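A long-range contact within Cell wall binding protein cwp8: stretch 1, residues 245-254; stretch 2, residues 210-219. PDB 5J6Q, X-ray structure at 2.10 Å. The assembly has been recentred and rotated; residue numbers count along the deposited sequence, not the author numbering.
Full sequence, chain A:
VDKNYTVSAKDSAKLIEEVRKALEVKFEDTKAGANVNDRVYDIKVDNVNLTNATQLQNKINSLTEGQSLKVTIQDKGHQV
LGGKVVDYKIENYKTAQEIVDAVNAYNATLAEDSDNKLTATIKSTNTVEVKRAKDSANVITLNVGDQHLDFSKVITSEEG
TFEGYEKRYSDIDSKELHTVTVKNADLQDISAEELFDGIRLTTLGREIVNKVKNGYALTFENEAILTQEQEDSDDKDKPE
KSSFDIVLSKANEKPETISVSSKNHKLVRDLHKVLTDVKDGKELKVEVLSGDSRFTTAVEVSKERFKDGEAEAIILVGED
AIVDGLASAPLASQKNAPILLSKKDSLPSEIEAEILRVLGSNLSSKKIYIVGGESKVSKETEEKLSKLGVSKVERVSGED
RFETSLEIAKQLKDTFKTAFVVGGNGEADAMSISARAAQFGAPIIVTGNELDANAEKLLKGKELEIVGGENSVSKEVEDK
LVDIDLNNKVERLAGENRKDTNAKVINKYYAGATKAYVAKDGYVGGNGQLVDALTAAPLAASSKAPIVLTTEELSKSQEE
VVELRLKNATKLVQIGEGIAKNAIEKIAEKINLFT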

# COMPACT_ATOMS: atom_id res chain seq x y z
N ASP A 245 0.44 1.45 11.69
CA ASP A 245 -0.91 0.95 11.56
C ASP A 245 -1.70 1.95 10.76
O ASP A 245 -1.57 3.18 10.97
CB ASP A 245 -1.62 0.76 12.95
CG ASP A 245 -1.43 -0.61 13.65
OD1 ASP A 245 -0.49 -1.38 13.25
OD2 ASP A 245 -2.20 -0.90 14.60
N ILE A 246 -2.53 1.43 9.86
CA ILE A 246 -3.40 2.17 8.98
C ILE A 246 -4.77 1.79 9.39
O ILE A 246 -5.05 0.60 9.36
CB ILE A 246 -3.15 1.73 7.47
CG1 ILE A 246 -1.74 1.95 7.05
CG2 ILE A 246 -4.11 2.43 6.56
CD1 ILE A 246 -1.34 1.15 5.78
N VAL A 247 -5.66 2.75 9.70
CA VAL A 247 -7.01 2.45 10.12
C VAL A 247 -8.04 3.09 9.21
O VAL A 247 -8.00 4.30 9.01
CB VAL A 247 -7.15 3.01 11.60
CG1 VAL A 247 -8.53 2.69 12.16
CG2 VAL A 247 -6.05 2.44 12.48
N LEU A 248 -8.97 2.29 8.69
CA LEU A 248 -10.01 2.82 7.82
C LEU A 248 -11.33 2.74 8.57
O LEU A 248 -11.64 1.68 9.08
CB LEU A 248 -10.14 2.04 6.50
CG LEU A 248 -8.92 2.07 5.59
CD1 LEU A 248 -8.48 3.53 5.40
CD2 LEU A 248 -7.80 1.23 6.18
N SER A 249 -12.11 3.83 8.62
CA SER A 249 -13.38 3.84 9.34
C SER A 249 -14.47 4.63 8.64
O SER A 249 -14.20 5.56 7.86
CB SER A 249 -13.21 4.44 10.74
OG SER A 249 -11.94 4.16 11.31
N LYS A 250 -15.70 4.26 8.94
CA LYS A 250 -16.90 4.89 8.40
C LYS A 250 -18.08 4.64 9.35
O LYS A 250 -18.09 3.63 10.05
CB LYS A 250 -17.23 4.32 7.02
CG LYS A 250 -17.96 5.30 6.13
CD LYS A 250 -18.10 4.74 4.73
CE LYS A 250 -19.33 5.27 4.04
NZ LYS A 250 -19.55 4.59 2.74
N ALA A 251 -19.07 5.55 9.40
CA ALA A 251 -20.23 5.38 10.28
C ALA A 251 -21.00 4.13 9.92
O ALA A 251 -21.12 3.80 8.74
CB ALA A 251 -21.15 6.58 10.16
N ASN A 252 -21.53 3.42 10.93
CA ASN A 252 -22.30 2.19 10.72
C ASN A 252 -21.43 1.09 10.11
O ASN A 252 -21.94 0.01 9.83
CB ASN A 252 -23.50 2.41 9.79
CG ASN A 252 -24.37 3.59 10.12
OD1 ASN A 252 -24.34 4.09 11.25
ND2 ASN A 252 -25.17 4.09 9.18
N GLU A 253 -20.14 1.36 9.88
CA GLU A 253 -19.29 0.34 9.28
C GLU A 253 -18.23 -0.12 10.26
O GLU A 253 -17.78 0.64 11.12
CB GLU A 253 -18.64 0.89 8.00
CG GLU A 253 -17.75 -0.13 7.31
CD GLU A 253 -18.52 -1.37 6.87
OE1 GLU A 253 -18.28 -2.45 7.44
OE2 GLU A 253 -19.37 -1.26 5.96
N LYS A 254 -17.83 -1.38 10.11
CA LYS A 254 -16.82 -2.00 10.95
C LYS A 254 -15.46 -1.48 10.51
O LYS A 254 -15.11 -1.63 9.34
CB LYS A 254 -16.93 -3.53 10.79
CG LYS A 254 -15.95 -4.32 11.64
CD LYS A 254 -16.15 -5.81 11.41
CE LYS A 254 -15.14 -6.61 12.19
NZ LYS A 254 -14.84 -7.91 11.53
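Stretch 2 (210-219) NKVKNGYALT

Stretch 2 comes off the end of a helix, turns through Asn214 and Gly215, and runs as a strand from Ala217 antiparallel to the strand that carries Val247, Leu248 and Ser249, the two directions 157° apart and the axes 4.8 Å apart at closest. Two hydrogen-bonded residue pairs fix the register: Val247 N to Thr219 O (2.9 Å) with Thr219 N to Val247 O (3.0 Å), and Ala217 N to Ser249 O (2.9 Å) with Ser249 N to Ala217 O (3.2 Å). Between them Leu248 faces Leu218 without such bonds, their CA atoms 5.0 Å apart.

Leu248 is the main bump on its face, and the pattern is a leucine from the middle of the strand pairing set into a pocket that helix, loop and strand build together: Leu248 CD1 lies 3.7 Å from Leu218 CG and 4.1 Å from Val212 CG2 of the helix, while Leu248 CB meets Tyr216 CD2 at 4.0 Å. On the other face, Val247, Ser249, Ala217 and Thr219 align; Val247 CB lies 3.3 Å from Thr219 OG1.

Past the strand pairing, Lys250 lays its CB over one face of the Tyr216 ring, 4.2 Å from the centroid, and extends until Lys250 NZ donates to Asn214 O (2.9 Å). Gly215 leaves room for that chain: at its phi of 87° and psi of 7° a CB would be jammed against Asn214 O, which by itself calls for glycine, and it would also lie 2.8 Å from Lys250 CE, a clash. Glu253 CG closes on Tyr216 OH at 3.3 Å.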

# COMPACT_ATOMS: atom_id res chain seq x y z
N ASN A 210 -9.03 3.50 -2.80
CA ASN A 210 -10.46 3.39 -3.18
C ASN A 210 -11.41 3.41 -1.95
O ASN A 210 -12.51 3.99 -2.04
CB ASN A 210 -10.77 2.09 -3.94
CG ASN A 210 -12.01 2.25 -4.88
OD1 ASN A 210 -11.86 2.55 -6.08
ND2 ASN A 210 -13.28 2.09 -4.42
N LYS A 211 -11.00 2.79 -0.81
CA LYS A 211 -11.86 2.81 0.36
C LYS A 211 -11.99 4.24 0.90
O LYS A 211 -13.09 4.62 1.30
CB LYS A 211 -11.32 1.88 1.45
CG LYS A 211 -11.26 0.43 1.01
CD LYS A 211 -12.24 -0.49 1.81
CE LYS A 211 -12.34 -0.12 3.28
NZ LYS A 211 -12.30 -1.33 4.17
N VAL A 212 -10.92 5.03 0.90
CA VAL A 212 -11.00 6.40 1.42
C VAL A 212 -12.03 7.18 0.60
O VAL A 212 -12.95 7.74 1.17
CB VAL A 212 -9.60 7.05 1.39
CG1 VAL A 212 -9.70 8.51 1.82
CG2 VAL A 212 -8.64 6.28 2.31
N LYS A 213 -11.90 7.20 -0.73
CA LYS A 213 -12.88 7.88 -1.57
C LYS A 213 -14.31 7.37 -1.27
O LYS A 213 -15.27 8.07 -1.52
CB LYS A 213 -12.54 7.66 -3.05
CG LYS A 213 -13.38 8.52 -3.98
N ASN A 214 -14.43 6.16 -0.72
CA ASN A 214 -15.73 5.58 -0.39
C ASN A 214 -16.16 5.95 1.03
O ASN A 214 -16.87 5.18 1.69
CB ASN A 214 -15.68 4.07 -0.57
CG ASN A 214 -15.63 3.66 -2.03
OD1 ASN A 214 -15.57 2.46 -2.33
ND2 ASN A 214 -15.65 4.58 -2.99
N GLY A 215 -15.71 7.12 1.52
CA GLY A 215 -16.15 7.62 2.82
C GLY A 215 -15.34 7.12 4.00
O GLY A 215 -15.70 7.38 5.14
N TYR A 216 -14.26 6.41 3.74
CA TYR A 216 -13.46 5.94 4.84
C TYR A 216 -12.43 6.98 5.17
O TYR A 216 -11.76 7.51 4.28
CB TYR A 216 -12.78 4.61 4.51
CG TYR A 216 -13.75 3.45 4.46
CD1 TYR A 216 -14.47 3.17 3.30
CD2 TYR A 216 -13.96 2.64 5.56
CE1 TYR A 216 -15.36 2.11 3.25
CE2 TYR A 216 -14.84 1.57 5.52
CZ TYR A 216 -15.54 1.31 4.35
OH TYR A 216 -16.42 0.25 4.28
N ALA A 217 -12.33 7.31 6.45
CA ALA A 217 -11.34 8.25 6.90
C ALA A 217 -10.14 7.39 7.12
O ALA A 217 -10.30 6.23 7.51
CB ALA A 217 -11.77 8.92 8.19
N LEU A 218 -8.96 7.92 6.86
CA LEU A 218 -7.75 7.16 7.05
C LEU A 218 -7.08 7.78 8.22
O LEU A 218 -6.92 8.98 8.26
CB LEU A 218 -6.81 7.17 5.82
CG LEU A 218 -5.77 6.05 5.77
CD1 LEU A 218 -5.11 6.03 4.40
CD2 LEU A 218 -4.67 6.25 6.77
N THR A 219 -6.64 6.97 9.15
CA THR A 219 -5.99 7.48 10.35
C THR A 219 -4.82 6.61 10.60
O THR A 219 -4.80 5.46 10.12
CB THR A 219 -7.01 7.54 11.52
OG1 THR A 219 -7.62 6.24 11.66
CG2 THR A 219 -8.12 8.61 11.26